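Local coordinates for protein AimR transcriptional regulator (Bacillus phage phi3T, PDB 5ZVV) that activates transcription of the aimX locus as a homodimer and switches the phage toward lysogeny when the arbitrium peptide turns it into a monomer, at residues 213-216 with 217-220; 223-226 with 227-231; 359-362 with 363-367. All coordinates share one frame; numbering follows the deposited sequence.

Interaction 1. Residues 213-216 with 217-220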
ATOM      1  N   HIS A 213      17.881  12.959  -6.727  1.00 25.48           N
ATOM      2  CA  HIS A 213      18.276  11.629  -6.273  1.00 21.54           C
ATOM      3  C   HIS A 213      19.175  10.939  -7.293  1.00 20.96           C
ATOM      4  O   HIS A 213      20.147  10.271  -6.919  1.00 18.44           O
ATOM      5  CB  HIS A 213      17.036  10.782  -5.982  1.00 22.01           C
ATOM      6  CG  HIS A 213      16.223  11.277  -4.825  1.00 29.16           C
ATOM      7  ND1 HIS A 213      16.715  11.328  -3.538  1.00 29.86           N
ATOM      8  CD2 HIS A 213      14.951  11.733  -4.759  1.00 27.40           C
ATOM      9  CE1 HIS A 213      15.781  11.798  -2.729  1.00 29.77           C
ATOM     10  NE2 HIS A 213      14.701  12.053  -3.446  1.00 24.97           N
ATOM     11  N   SER A 214      18.870  11.089  -8.586  1.00 19.78           N
ATOM     12  CA  SER A 214      19.684  10.449  -9.618  1.00 22.01           C
ATOM     13  C   SER A 214      21.103  11.005  -9.614  1.00 23.91           C
ATOM     14  O   SER A 214      22.084  10.249  -9.627  1.00 21.77           O
ATOM     15  CB  SER A 214      19.043  10.639 -10.996  1.00 18.46           C
ATOM     16  OG  SER A 214      17.746  10.070 -11.060  1.00 20.72           O
ATOM     17  N   ASN A 215      21.226  12.334  -9.588  1.00 18.86           N
ATOM     18  CA  ASN A 215      22.541  12.960  -9.568  1.00 19.80           C
ATOM     19  C   ASN A 215      23.315  12.574  -8.318  1.00 21.97           C
ATOM     20  O   ASN A 215      24.528  12.354  -8.376  1.00 24.60           O
ATOM     21  CB  ASN A 215      22.399  14.478  -9.669  1.00 24.00           C
ATOM     22  CG  ASN A 215      22.180  14.950 -11.090  1.00 22.90           C
ATOM     23  OD1 ASN A 215      22.821  14.463 -12.024  1.00 33.99           O
ATOM     24  ND2 ASN A 215      21.273  15.901 -11.265  1.00 26.25           N
ATOM     25  N   ARG A 216      22.632  12.478  -7.177  1.00 23.03           N
ATOM     26  CA  ARG A 216      23.327  12.071  -5.960  1.00 26.09           C
ATOM     27  C   ARG A 216      23.820  10.631  -6.067  1.00 29.52           C
ATOM     28  O   ARG A 216      24.937  10.314  -5.630  1.00 29.65           O
ATOM     29  CB  ARG A 216      22.417  12.251  -4.746  1.00 28.96           C
ATOM     30  CG  ARG A 216      23.175  12.176  -3.444  1.00 35.41           C
ATOM     31  CD  ARG A 216      22.410  12.739  -2.266  1.00 42.00           C
ATOM     32  NE  ARG A 216      23.217  12.621  -1.055  1.00 45.70           N
ATOM     33  CZ  ARG A 216      23.143  11.602  -0.204  1.00 42.04           C
ATOM     34  NH1 ARG A 216      23.928  11.570   0.861  1.00 42.31           N
ATOM     35  NH2 ARG A 216      22.277  10.620  -0.411  1.00 44.54           N
ATOM     36  N   ALA A 217      23.008   9.750  -6.659  1.00 24.22           N
ATOM     37  CA  ALA A 217      23.452   8.380  -6.895  1.00 25.00           C
ATOM     38  C   ALA A 217      24.691   8.352  -7.779  1.00 23.00           C
ATOM     39  O   ALA A 217      25.645   7.619  -7.495  1.00 24.52           O
ATOM     40  CB  ALA A 217      22.325   7.561  -7.521  1.00 20.67           C
ATOM     41  N   ILE A 218      24.700   9.151  -8.850  1.00 22.13           N
ATOM     42  CA  ILE A 218      25.870   9.217  -9.724  1.00 26.28           C
ATOM     43  C   ILE A 218      27.083   9.734  -8.960  1.00 32.59           C
ATOM     44  O   ILE A 218      28.213   9.279  -9.175  1.00 29.66           O
ATOM     45  CB  ILE A 218      25.568  10.090 -10.958  1.00 28.44           C
ATOM     46  CG1 ILE A 218      24.572   9.391 -11.881  1.00 20.38           C
ATOM     47  CG2 ILE A 218      26.848  10.428 -11.712  1.00 25.07           C
ATOM     48  CD1 ILE A 218      23.914  10.320 -12.882  1.00 20.36           C
ATOM     49  N   GLU A 219      26.869  10.688  -8.050  1.00 27.16           N
ATOM     50  CA  GLU A 219      27.986  11.288  -7.329  1.00 30.91           C
ATOM     51  C   GLU A 219      28.566  10.339  -6.291  1.00 28.83           C
ATOM     52  O   GLU A 219      29.762  10.416  -5.986  1.00 30.82           O
ATOM     53  CB  GLU A 219      27.540  12.595  -6.670  1.00 36.81           C
ATOM     54  CG  GLU A 219      27.233  13.714  -7.663  1.00 39.97           C
ATOM     55  CD  GLU A 219      26.335  14.799  -7.082  1.00 45.36           C
ATOM     56  OE1 GLU A 219      26.077  14.780  -5.858  1.00 48.56           O
ATOM     57  OE2 GLU A 219      25.880  15.669  -7.855  1.00 47.10           O
ATOM     58  N   ASN A 220      27.752   9.439  -5.741  1.00 29.03           N
ATOM     59  CA  ASN A 220      28.203   8.530  -4.696  1.00 29.03           C
ATOM     60  C   ASN A 220      28.590   7.147  -5.204  1.00 30.92           C
ATOM     61  O   ASN A 220      29.048   6.323  -4.406  1.00 32.57           O
ATOM     62  CB  ASN A 220      27.127   8.400  -3.616  1.00 30.00           C
ATOM     63  CG  ASN A 220      26.972   9.663  -2.793  1.00 30.00           C
ATOM     64  OD1 ASN A 220      27.889  10.479  -2.707  1.00 30.00           O
ATOM     65  ND2 ASN A 220      25.805   9.831  -2.181  1.00 30.00           N
TER

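Interaction 2. Residues 223-226 with 227-231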
ATOM      1  N   VAL A 223      29.217   2.200  -9.619  1.00 20.75           N
ATOM      2  CA  VAL A 223      28.634   0.944 -10.075  1.00 23.92           C
ATOM      3  C   VAL A 223      27.894   1.191 -11.380  1.00 25.32           C
ATOM      4  O   VAL A 223      27.113   2.146 -11.495  1.00 18.89           O
ATOM      5  CB  VAL A 223      27.706   0.360  -9.000  1.00 19.25           C
ATOM      6  CG1 VAL A 223      26.934  -0.840  -9.544  1.00 21.10           C
ATOM      7  CG2 VAL A 223      28.508  -0.040  -7.773  1.00 21.37           C
ATOM      8  N   ASN A 224      28.142   0.332 -12.374  1.00 22.83           N
ATOM      9  CA  ASN A 224      27.583   0.553 -13.705  1.00 23.45           C
ATOM     10  C   ASN A 224      26.059   0.528 -13.686  1.00 19.29           C
ATOM     11  O   ASN A 224      25.414   1.349 -14.347  1.00 20.87           O
ATOM     12  CB  ASN A 224      28.125  -0.487 -14.689  1.00 21.84           C
ATOM     13  CG  ASN A 224      29.573  -0.235 -15.068  1.00 20.17           C
ATOM     14  OD1 ASN A 224      30.392  -1.153 -15.086  1.00 23.10           O
ATOM     15  ND2 ASN A 224      29.894   1.016 -15.370  1.00 26.13           N
ATOM     16  N   ARG A 225      25.466  -0.403 -12.935  1.00 20.66           N
ATOM     17  CA  ARG A 225      24.009  -0.494 -12.884  1.00 22.14           C
ATOM     18  C   ARG A 225      23.400   0.783 -12.311  1.00 21.09           C
ATOM     19  O   ARG A 225      22.450   1.346 -12.878  1.00 22.83           O
ATOM     20  CB  ARG A 225      23.592  -1.719 -12.061  1.00 20.04           C
ATOM     21  CG  ARG A 225      22.085  -1.968 -11.987  1.00 25.02           C
ATOM     22  CD  ARG A 225      21.439  -1.235 -10.806  1.00 35.75           C
ATOM     23  NE  ARG A 225      21.676  -1.921  -9.543  1.00 34.17           N
ATOM     24  CZ  ARG A 225      20.733  -2.554  -8.855  1.00 33.83           C
ATOM     25  NH1 ARG A 225      21.037  -3.165  -7.720  1.00 30.77           N
ATOM     26  NH2 ARG A 225      19.485  -2.566  -9.303  1.00 34.36           N
ATOM     27  N   ILE A 226      23.941   1.254 -11.184  1.00 21.33           N
ATOM     28  CA  ILE A 226      23.416   2.451 -10.532  1.00 16.59           C
ATOM     29  C   ILE A 226      23.460   3.639 -11.483  1.00 17.19           C
ATOM     30  O   ILE A 226      22.457   4.333 -11.684  1.00 17.83           O
ATOM     31  CB  ILE A 226      24.193   2.741  -9.236  1.00 21.23           C
ATOM     32  CG1 ILE A 226      23.941   1.644  -8.195  1.00 18.22           C
ATOM     33  CG2 ILE A 226      23.828   4.122  -8.681  1.00 22.75           C
ATOM     34  CD1 ILE A 226      22.504   1.561  -7.718  1.00 19.60           C
ATOM     35  N   CYS A 227      24.621   3.887 -12.090  1.00 19.82           N
ATOM     36  CA  CYS A 227      24.760   5.056 -12.953  1.00 21.24           C
ATOM     37  C   CYS A 227      23.905   4.923 -14.206  1.00 20.61           C
ATOM     38  O   CYS A 227      23.326   5.912 -14.676  1.00 22.40           O
ATOM     39  CB  CYS A 227      26.226   5.265 -13.319  1.00 23.04           C
ATOM     40  SG  CYS A 227      27.282   5.678 -11.918  1.00 23.39           S
ATOM     41  N   PHE A 228      23.813   3.710 -14.758  1.00 24.27           N
ATOM     42  CA  PHE A 228      22.967   3.483 -15.925  1.00 21.34           C
ATOM     43  C   PHE A 228      21.519   3.852 -15.628  1.00 20.08           C
ATOM     44  O   PHE A 228      20.906   4.642 -16.355  1.00 19.12           O
ATOM     45  CB  PHE A 228      23.069   2.026 -16.385  1.00 20.77           C
ATOM     46  CG  PHE A 228      22.046   1.654 -17.421  1.00 21.30           C
ATOM     47  CD1 PHE A 228      22.220   2.019 -18.747  1.00 22.03           C
ATOM     48  CD2 PHE A 228      20.905   0.954 -17.068  1.00 21.23           C
ATOM     49  CE1 PHE A 228      21.274   1.692 -19.699  1.00 16.57           C
ATOM     50  CE2 PHE A 228      19.957   0.621 -18.019  1.00 19.09           C
ATOM     51  CZ  PHE A 228      20.142   0.993 -19.333  1.00 17.35           C
ATOM     52  N   PHE A 229      20.953   3.294 -14.554  1.00 17.15           N
ATOM     53  CA  PHE A 229      19.572   3.631 -14.231  1.00 17.85           C
ATOM     54  C   PHE A 229      19.418   5.077 -13.774  1.00 20.82           C
ATOM     55  O   PHE A 229      18.321   5.635 -13.885  1.00 21.94           O
ATOM     56  CB  PHE A 229      19.024   2.669 -13.177  1.00 16.29           C
ATOM     57  CG  PHE A 229      18.638   1.333 -13.742  1.00 23.12           C
ATOM     58  CD1 PHE A 229      17.553   1.222 -14.599  1.00 23.34           C
ATOM     59  CD2 PHE A 229      19.367   0.197 -13.441  1.00 25.09           C
ATOM     60  CE1 PHE A 229      17.196  -0.000 -15.136  1.00 24.38           C
ATOM     61  CE2 PHE A 229      19.015  -1.033 -13.975  1.00 22.16           C
ATOM     62  CZ  PHE A 229      17.928  -1.129 -14.823  1.00 25.08           C
ATOM     63  N   ALA A 230      20.491   5.703 -13.290  1.00 17.13           N
ATOM     64  CA  ALA A 230      20.413   7.108 -12.912  1.00 19.48           C
ATOM     65  C   ALA A 230      20.268   8.000 -14.141  1.00 18.18           C
ATOM     66  O   ALA A 230      19.375   8.856 -14.195  1.00 19.13           O
ATOM     67  CB  ALA A 230      21.643   7.497 -12.097  1.00 17.36           C
ATOM     68  N   TYR A 231      21.139   7.815 -15.140  1.00 17.58           N
ATOM     69  CA  TYR A 231      21.011   8.598 -16.370  1.00 19.66           C
ATOM     70  C   TYR A 231      19.741   8.241 -17.130  1.00 18.01           C
ATOM     71  O   TYR A 231      19.135   9.110 -17.769  1.00 21.47           O
ATOM     72  CB  TYR A 231      22.244   8.402 -17.253  1.00 18.72           C
ATOM     73  CG  TYR A 231      23.440   9.184 -16.775  1.00 19.57           C
ATOM     74  CD1 TYR A 231      23.453  10.573 -16.842  1.00 20.15           C
ATOM     75  CD2 TYR A 231      24.553   8.542 -16.248  1.00 20.25           C
ATOM     76  CE1 TYR A 231      24.540  11.300 -16.402  1.00 23.20           C
ATOM     77  CE2 TYR A 231      25.647   9.261 -15.802  1.00 26.27           C
ATOM     78  CZ  TYR A 231      25.634  10.641 -15.882  1.00 25.04           C
ATOM     79  OH  TYR A 231      26.718  11.364 -15.441  1.00 26.40           O
TER

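Interaction 3. Residues 359-362 with 363-367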
ATOM      1  N   PHE A 359       3.379   9.728 -17.430  1.00 27.04           N
ATOM      2  CA  PHE A 359       3.046   9.468 -18.825  1.00 27.76           C
ATOM      3  C   PHE A 359       1.567   9.656 -19.137  1.00 29.73           C
ATOM      4  O   PHE A 359       1.185   9.577 -20.311  1.00 28.21           O
ATOM      5  CB  PHE A 359       3.489   8.057 -19.218  1.00 26.58           C
ATOM      6  CG  PHE A 359       4.979   7.883 -19.233  1.00 25.10           C
ATOM      7  CD1 PHE A 359       5.737   8.397 -20.272  1.00 20.93           C
ATOM      8  CD2 PHE A 359       5.624   7.216 -18.205  1.00 24.42           C
ATOM      9  CE1 PHE A 359       7.108   8.248 -20.288  1.00 19.15           C
ATOM     10  CE2 PHE A 359       6.993   7.062 -18.215  1.00 21.40           C
ATOM     11  CZ  PHE A 359       7.738   7.578 -19.257  1.00 18.70           C
ATOM     12  N   ILE A 360       0.732   9.924 -18.128  1.00 24.51           N
ATOM     13  CA  ILE A 360      -0.674  10.208 -18.386  1.00 24.71           C
ATOM     14  C   ILE A 360      -0.835  11.463 -19.232  1.00 26.49           C
ATOM     15  O   ILE A 360      -1.895  11.681 -19.831  1.00 28.89           O
ATOM     16  CB  ILE A 360      -1.448  10.324 -17.055  1.00 34.14           C
ATOM     17  CG1 ILE A 360      -2.959  10.327 -17.305  1.00 28.39           C
ATOM     18  CG2 ILE A 360      -1.021  11.572 -16.291  1.00 26.15           C
ATOM     19  CD1 ILE A 360      -3.787  10.325 -16.043  1.00 36.85           C
ATOM     20  N   GLN A 361       0.201  12.297 -19.313  1.00 26.45           N
ATOM     21  CA  GLN A 361       0.120  13.469 -20.169  1.00 30.08           C
ATOM     22  C   GLN A 361       0.117  13.103 -21.645  1.00 33.38           C
ATOM     23  O   GLN A 361      -0.278  13.932 -22.470  1.00 37.25           O
ATOM     24  CB  GLN A 361       1.270  14.430 -19.865  1.00 31.14           C
ATOM     25  CG  GLN A 361       2.655  13.857 -20.100  1.00 33.09           C
ATOM     26  CD  GLN A 361       3.756  14.806 -19.663  1.00 43.28           C
ATOM     27  OE1 GLN A 361       3.960  15.858 -20.270  1.00 44.28           O
ATOM     28  NE2 GLN A 361       4.464  14.444 -18.599  1.00 36.37           N
ATOM     29  N   LEU A 362       0.541  11.882 -21.997  1.00 31.25           N
ATOM     30  CA  LEU A 362       0.512  11.475 -23.403  1.00 32.64           C
ATOM     31  C   LEU A 362      -0.883  11.605 -23.998  1.00 32.24           C
ATOM     32  O   LEU A 362      -1.052  12.365 -24.969  1.00 33.23           O
ATOM     33  CB  LEU A 362       1.073  10.055 -23.555  1.00 32.32           C
ATOM     34  CG  LEU A 362       2.578   9.850 -23.465  1.00 32.23           C
ATOM     35  CD1 LEU A 362       2.896   8.370 -23.569  1.00 30.76           C
ATOM     36  CD2 LEU A 362       3.255  10.618 -24.573  1.00 26.39           C
ATOM     37  N   PRO A 363      -1.918  10.928 -23.481  1.00 28.91           N
ATOM     38  CA  PRO A 363      -3.254  11.156 -24.050  1.00 30.14           C
ATOM     39  C   PRO A 363      -3.787  12.546 -23.760  1.00 30.62           C
ATOM     40  O   PRO A 363      -4.428  13.151 -24.632  1.00 35.08           O
ATOM     41  CB  PRO A 363      -4.106  10.061 -23.395  1.00 30.64           C
ATOM     42  CG  PRO A 363      -3.413   9.765 -22.127  1.00 30.55           C
ATOM     43  CD  PRO A 363      -1.958   9.911 -22.410  1.00 26.79           C
ATOM     44  N   LEU A 364      -3.528  13.076 -22.561  1.00 32.94           N
ATOM     45  CA  LEU A 364      -4.000  14.414 -22.216  1.00 34.45           C
ATOM     46  C   LEU A 364      -3.519  15.445 -23.230  1.00 40.68           C
ATOM     47  O   LEU A 364      -4.323  16.204 -23.786  1.00 41.16           O
ATOM     48  CB  LEU A 364      -3.544  14.783 -20.806  1.00 30.96           C
ATOM     49  CG  LEU A 364      -4.203  13.982 -19.682  1.00 33.98           C
ATOM     50  CD1 LEU A 364      -3.589  14.336 -18.336  1.00 33.52           C
ATOM     51  CD2 LEU A 364      -5.703  14.223 -19.672  1.00 36.88           C
ATOM     52  N   LEU A 365      -2.205  15.478 -23.492  1.00 33.91           N
ATOM     53  CA  LEU A 365      -1.678  16.358 -24.532  1.00 37.01           C
ATOM     54  C   LEU A 365      -2.411  16.147 -25.848  1.00 39.68           C
ATOM     55  O   LEU A 365      -2.783  17.113 -26.525  1.00 41.12           O
ATOM     56  CB  LEU A 365      -0.177  16.123 -24.722  1.00 35.23           C
ATOM     57  CG  LEU A 365       0.786  16.646 -23.654  1.00 41.62           C
ATOM     58  CD1 LEU A 365       2.190  16.115 -23.902  1.00 37.70           C
ATOM     59  CD2 LEU A 365       0.786  18.168 -23.615  1.00 36.23           C
ATOM     60  N   GLN A 366      -2.652  14.887 -26.213  1.00 40.79           N
ATOM     61  CA  GLN A 366      -3.371  14.616 -27.450  1.00 34.83           C
ATOM     62  C   GLN A 366      -4.807  15.115 -27.362  1.00 38.55           C
ATOM     63  O   GLN A 366      -5.344  15.651 -28.337  1.00 41.50           O
ATOM     64  CB  GLN A 366      -3.326  13.122 -27.767  1.00 36.34           C
ATOM     65  CG  GLN A 366      -3.687  12.798 -29.201  1.00 40.33           C
ATOM     66  CD  GLN A 366      -2.757  13.453 -30.203  1.00 42.21           C
ATOM     67  OE1 GLN A 366      -1.578  13.673 -29.925  1.00 36.90           O
ATOM     68  NE2 GLN A 366      -3.289  13.777 -31.377  1.00 43.65           N
ATOM     69  N   LEU A 367      -5.438  14.965 -26.195  1.00 40.41           N
ATOM     70  CA  LEU A 367      -6.750  15.571 -25.998  1.00 40.13           C
ATOM     71  C   LEU A 367      -6.669  17.089 -26.074  1.00 36.90           C
ATOM     72  O   LEU A 367      -7.624  17.739 -26.513  1.00 35.54           O
ATOM     73  CB  LEU A 367      -7.341  15.132 -24.658  1.00 39.77           C
ATOM     74  CG  LEU A 367      -7.798  13.675 -24.551  1.00 35.12           C
ATOM     75  CD1 LEU A 367      -8.310  13.373 -23.151  1.00 34.99           C
ATOM     76  CD2 LEU A 367      -8.868  13.368 -25.586  1.00 31.90           C
TER

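Interaction 1. Residues 213-216 with 217-220
Arg216 and Asn220, one turn apart near the C-terminal end of the alpha-helix 207-220, make the main side-chain contact here, in a protein whose sequence family belongs to the TPR clan of helical repeats. Asn220 ND2 lies over the centre of one face of the Arg216 guanidinium, 3.8 Å from its plane. The amide and guanidinium planes stand 87° apart, so the amide meets that face steeply instead of stacking on it. ND2 also rests 3.7 Å from CG of Arg216. The Arg216 chain reaches this place with CG anti to the backbone N (chi1 -166°) and then runs extended to NE.

Beside this pair, Glu219 CG, next to its own backbone N, rests 3.1 Å from Asn215 O, and the chain then runs extended. The carboxylate does not pair with the arginine: Arg216 NE and Glu219 OE1 are 6.0 Å apart, at most a long-range electrostatic attraction.

The scaffold beneath is four successive i to i+4 backbone bonds, from Ala217 N, Ile218 N, Glu219 N and Asn220 N to the carbonyls of His213, Ser214, Asn215 and Arg216. The N-H...O angle falls to 138° for Asn220, the last residue of the helix. Ser214 OG bonds to Ala210 O, His213 and Ser214 pack on helix 184-203, and Ile218 packs on Ala230 and Tyr231 of helix 224-237. Within the turn, Ala217 CB sits 3.4 Å from Ser214 O.

Interaction 2. Residues 223-226 with 227-231
Cys227 N and Val223 O start the first turn of helix 224-237, an alpha-helix of the all-helical fold of this TPR-clan protein, with Val223 at the N-cap position. The cap residue keeps an extended psi, and the following residues are helical. Cys227 N binds Val223 O at 3.1 Å in a nearly straight bond. Phe228 N, Phe229 N and Ala230 N continue the i to i+4 ladder to the carbonyls of Asn224, Arg225 and Ile226. The Phe229 bond is straighter still at 178°, whereas that of Ala230 bends to 138°.

Among the side chains, Arg225 and Phe229 carry the contact through carbon. Arg225 CG lies in the plane of the Phe229 ring, at its edge, 3.8 Å from CD2, and Arg225 CD is 3.6 Å from the same CD2. The guanidinium itself is turned elsewhere: the Arg225 chain bends at chi2 and chi3, and NE donates to Ile88 O. Its plane is 68° from that of the ring, and the contact with Phe229 is aliphatic rather than cation-pi.

Next to it, Phe228 CD2 is over the centre of one face of the Phe229 ring, 3.9 Å above the plane. His262 joins both aromatic residues, stacked with Phe228 and edge-to-face with Phe229. Asn224 OD1 accepts a hydrogen bond from Lys54 NZ, while Ile226 packs on helices 77-88, 184-203 and 207-220. On the side facing helices 184-203 and 207-220, Ala230 CB closes to 3.3 Å from Ile226 O.

Interaction 3. Residues 359-362 with 363-367
Phe359 O faces the ring of Pro363, a proline in the first turn of helix 361-369, its closest approach being 3.8 Å to CD. The absent N-H costs little at this place: Phe359 O, which Pro363 N would otherwise serve, accepts the N-H of Leu362, whose N is 2.9 Å from Phe359 O, in a tight turn leading into the helix.

Ile360 comes next. Its carbonyl receives a weak bond from Leu364 N at 3.5 Å, and the Leu364 side chain leans over the same oxygen, with CG 3.3 Å from O of Ile360. The two side chains also meet at a slant, Ile360 CG1 lying 4.2 Å from Leu364 CD1.

Gln361 O accepts the N-H of Leu365, its N 2.7 Å away, well aligned at 165°. Gln361 CG sits between the backbone N and the carbonyl carbon (chi1 61°), and the extended chain then runs alongside Leu365, pointing the same way. OE1 touches Leu365 CD1 at 4.0 Å, while NE2 donates backward to Tyr358 O, helping to set the rotation of the amide.

Leu362 O accepts the N-H of Gln366. Its CB is 3.2 Å from CD of Pro363, tighter than a usual carbon contact, because CD is bonded to the proline N in place of an amide hydrogen.

Leu362 is buried against Phe329 and Tyr332 of helix 324-338, and the Phe359 ring meets Phe329 with the planes about 60° apart. Pro363 packs on helix 341-353, and Leu364 fits between that helix, at Ile348, and Leu377 of helix 374-380.

From the N terminus the chain runs through the three contacts in series; none nests within another or crosses it, and each is a local run of overlapping helical turns that closes no long loop. Interaction 1 ends helix 207-220, and interaction 2 starts helix 224-237 after a short connection. Their centres are 9 Å apart and they touch: Ile218 CD1 meets Tyr231 CZ at 3.5 Å, and Ala217 CB meets Ile226 CG2, tying the two helices together as a hairpin. Interaction 3 joins helix 361-369 to helices 324-338, 341-353 and 374-380; its centre is about 30 Å from that of interaction 1, and its nearest atoms are about 12 Å from interaction 2.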